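Local structure of CalS13 (Micromonospora echinospora, 4ZAS) at residues I347-V352 against R378-P383. The protein binds a dTDP-4-keto-6-deoxy sugar and is probably a pyridoxal-phosphate-dependent sugar aminotransferase of the DegT/DnrJ/EryC1 family. Residues are numbered along the deposited sequence; the frame is centred on the assembly and turned at random.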
ATOM      1  N   ILE A 347      16.077 -30.116   3.220  1.00 46.90           N
ATOM      2  CA  ILE A 347      14.661 -29.865   3.082  1.00 45.52           C
ATOM      3  C   ILE A 347      14.276 -28.684   3.956  1.00 46.31           C
ATOM      4  O   ILE A 347      14.462 -28.704   5.174  1.00 46.69           O
ATOM      5  CB  ILE A 347      13.855 -31.108   3.434  1.00 42.44           C
ATOM      6  CG1 ILE A 347      14.283 -32.255   2.532  1.00 43.71           C
ATOM      7  CG2 ILE A 347      12.360 -30.820   3.297  1.00 40.85           C
ATOM      8  CD1 ILE A 347      13.915 -33.608   3.099  1.00 54.20           C
ATOM      9  N   ALA A 348      13.809 -27.622   3.319  1.00 39.24           N
ATOM     10  CA  ALA A 348      13.357 -26.462   4.055  1.00 39.80           C
ATOM     11  C   ALA A 348      12.025 -26.757   4.718  1.00 44.98           C
ATOM     12  O   ALA A 348      11.171 -27.415   4.141  1.00 42.50           O
ATOM     13  CB  ALA A 348      13.245 -25.269   3.148  1.00 37.59           C
ATOM     14  N   THR A 349      11.832 -26.194   5.898  1.00 46.74           N
ATOM     15  CA  THR A 349      10.705 -26.505   6.749  1.00 49.39           C
ATOM     16  C   THR A 349      10.397 -25.267   7.597  1.00 55.16           C
ATOM     17  O   THR A 349      11.335 -24.587   8.009  1.00 57.80           O
ATOM     18  CB  THR A 349      11.059 -27.731   7.617  1.00 56.99           C
ATOM     19  OG1 THR A 349      10.619 -28.922   6.950  1.00 66.05           O
ATOM     20  CG2 THR A 349      10.420 -27.663   8.955  1.00 50.13           C
ATOM     21  N   SER A 350       9.122 -24.943   7.853  1.00 49.16           N
ATOM     22  CA  SER A 350       8.842 -23.740   8.660  1.00 46.77           C
ATOM     23  C   SER A 350       7.511 -23.744   9.415  1.00 44.84           C
ATOM     24  O   SER A 350       6.535 -24.350   8.982  1.00 44.55           O
ATOM     25  CB  SER A 350       8.898 -22.479   7.788  1.00 45.33           C
ATOM     26  OG  SER A 350       8.674 -21.312   8.570  1.00 39.35           O
ATOM     27  N   VAL A 351       7.492 -23.048  10.548  1.00 40.66           N
ATOM     28  CA  VAL A 351       6.263 -22.799  11.303  1.00 49.93           C
ATOM     29  C   VAL A 351       5.435 -21.713  10.611  1.00 53.12           C
ATOM     30  O   VAL A 351       4.247 -21.576  10.876  1.00 49.26           O
ATOM     31  CB  VAL A 351       6.585 -22.402  12.769  1.00 57.81           C
ATOM     32  CG1 VAL A 351       5.313 -22.175  13.585  1.00 65.25           C
ATOM     33  CG2 VAL A 351       7.449 -23.463  13.427  1.00 52.77           C
ATOM     34  N   VAL A 352       6.093 -20.961   9.722  1.00 54.71           N
ATOM     35  CA  VAL A 352       5.501 -19.900   8.889  1.00 48.15           C
ATOM     36  C   VAL A 352       5.184 -18.588   9.626  1.00 47.43           C
ATOM     37  O   VAL A 352       5.706 -17.527   9.255  1.00 49.71           O
ATOM     38  CB  VAL A 352       4.257 -20.410   8.176  1.00 44.68           C
ATOM     39  CG1 VAL A 352       3.580 -19.267   7.405  1.00 43.37           C
ATOM     40  CG2 VAL A 352       4.646 -21.552   7.260  1.00 40.69           C
ATOM     41  N   ARG A 378       3.309 -27.971  17.576  1.00 49.99           N
ATOM     42  CA  ARG A 378       3.396 -29.215  16.813  1.00 50.86           C
ATOM     43  C   ARG A 378       3.289 -28.955  15.297  1.00 54.55           C
ATOM     44  O   ARG A 378       3.766 -29.754  14.491  1.00 54.70           O
ATOM     45  CB  ARG A 378       2.316 -30.202  17.279  1.00 48.28           C
ATOM     46  CG  ARG A 378       2.517 -30.732  18.698  1.00 49.79           C
ATOM     47  CD  ARG A 378       1.255 -31.399  19.243  1.00 53.06           C
ATOM     48  NE  ARG A 378       0.788 -32.491  18.399  1.00 54.27           N
ATOM     49  CZ  ARG A 378      -0.443 -32.580  17.899  1.00 57.77           C
ATOM     50  NH1 ARG A 378      -1.352 -31.648  18.178  1.00 44.30           N
ATOM     51  NH2 ARG A 378      -0.774 -33.615  17.134  1.00 56.46           N
ATOM     52  N   VAL A 379       2.649 -27.851  14.910  1.00 53.51           N
ATOM     53  CA  VAL A 379       2.418 -27.558  13.489  1.00 51.86           C
ATOM     54  C   VAL A 379       3.721 -27.265  12.758  1.00 51.73           C
ATOM     55  O   VAL A 379       4.630 -26.628  13.299  1.00 52.97           O
ATOM     56  CB  VAL A 379       1.452 -26.394  13.300  1.00 45.56           C
ATOM     57  CG1 VAL A 379       2.056 -25.114  13.862  1.00 49.63           C
ATOM     58  CG2 VAL A 379       1.137 -26.232  11.849  1.00 39.94           C
ATOM     59  N   VAL A 380       3.834 -27.776  11.540  1.00 41.99           N
ATOM     60  CA  VAL A 380       5.044 -27.567  10.780  1.00 41.93           C
ATOM     61  C   VAL A 380       4.684 -27.685   9.309  1.00 54.42           C
ATOM     62  O   VAL A 380       3.707 -28.338   8.971  1.00 61.64           O
ATOM     63  CB  VAL A 380       6.144 -28.560  11.194  1.00 46.17           C
ATOM     64  CG1 VAL A 380       5.838 -29.979  10.680  1.00 47.84           C
ATOM     65  CG2 VAL A 380       7.455 -28.095  10.676  1.00 45.96           C
ATOM     66  N   HIS A 381       5.441 -27.036   8.432  1.00 56.37           N
ATOM     67  CA  HIS A 381       5.122 -27.074   7.011  1.00 52.05           C
ATOM     68  C   HIS A 381       6.298 -27.569   6.187  1.00 52.09           C
ATOM     69  O   HIS A 381       7.442 -27.168   6.419  1.00 63.81           O
ATOM     70  CB  HIS A 381       4.686 -25.690   6.537  1.00 32.71           C
ATOM     71  CG  HIS A 381       3.488 -25.163   7.265  1.00 43.64           C
ATOM     72  ND1 HIS A 381       3.583 -24.505   8.471  1.00 44.24           N
ATOM     73  CD2 HIS A 381       2.167 -25.231   6.977  1.00 40.71           C
ATOM     74  CE1 HIS A 381       2.372 -24.170   8.885  1.00 41.44           C
ATOM     75  NE2 HIS A 381       1.494 -24.600   7.997  1.00 42.44           N
ATOM     76  N   ILE A 382       6.007 -28.406   5.198  1.00 35.01           N
ATOM     77  CA  ILE A 382       7.046 -29.025   4.395  1.00 43.08           C
ATOM     78  C   ILE A 382       6.746 -28.697   2.927  1.00 48.66           C
ATOM     79  O   ILE A 382       5.588 -28.503   2.554  1.00 49.12           O
ATOM     80  CB  ILE A 382       7.129 -30.539   4.649  1.00 37.38           C
ATOM     81  CG1 ILE A 382       5.891 -31.237   4.087  1.00 42.76           C
ATOM     82  CG2 ILE A 382       7.293 -30.823   6.132  1.00 38.33           C
ATOM     83  CD1 ILE A 382       5.962 -32.715   4.149  1.00 44.03           C
ATOM     84  N   PRO A 383       7.791 -28.631   2.089  1.00 45.72           N
ATOM     85  CA  PRO A 383       7.661 -28.274   0.676  1.00 40.47           C
ATOM     86  C   PRO A 383       6.743 -29.214  -0.059  1.00 44.78           C
ATOM     87  O   PRO A 383       6.894 -30.416   0.108  1.00 57.47           O
ATOM     88  CB  PRO A 383       9.086 -28.406   0.147  1.00 35.63           C
ATOM     89  CG  PRO A 383       9.946 -28.248   1.338  1.00 43.12           C
ATOM     90  CD  PRO A 383       9.190 -28.891   2.452  1.00 41.47           C
TER
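Ser-350 and His-381 form a single antiparallel bridge, a hydrogen-bonded pair: Ser-350 N reaches His-381 O at 3.1 Å, and His-381 N returns to Ser-350 O at 3.0 Å. That same Ser-350 O also accepts from the imidazole, 3.0 Å from His-381 ND1 and only 2° out of the ring plane, so backbone and side chain of one residue grip one carbonyl. CG of His-381 lies beside its own backbone N (chi1 -59°), and a chi2 of 85° turns the ND1 edge of the ring to this oxygen. Val-352 CG2 comes in obliquely to 3.4 Å from His-381 ND1; this valine also touches the bound dTDP-4-keto-6-deoxyglucose. A leucine in place of His-381 has no ring nitrogens, so Ser-350 O would probably be held by the backbone N alone and Trp-163 NE1 left without its ring partner. Farther along, Thr-349 CG2 meets Val-380 CG2, and Ile-347 CG2 packs on Pro-383 CD at 3.8 Å. Beyond the bridge an ST turn bends the chain, Val-352 N donating to Ser-350 OG, which also bonds Ile-258 O of the second subunit. Strand 379-382 is outermost in a small antiparallel sheet, next to 328-332; Thr-349 rests on helix 335-344 and Ile-347 on helix 390-401.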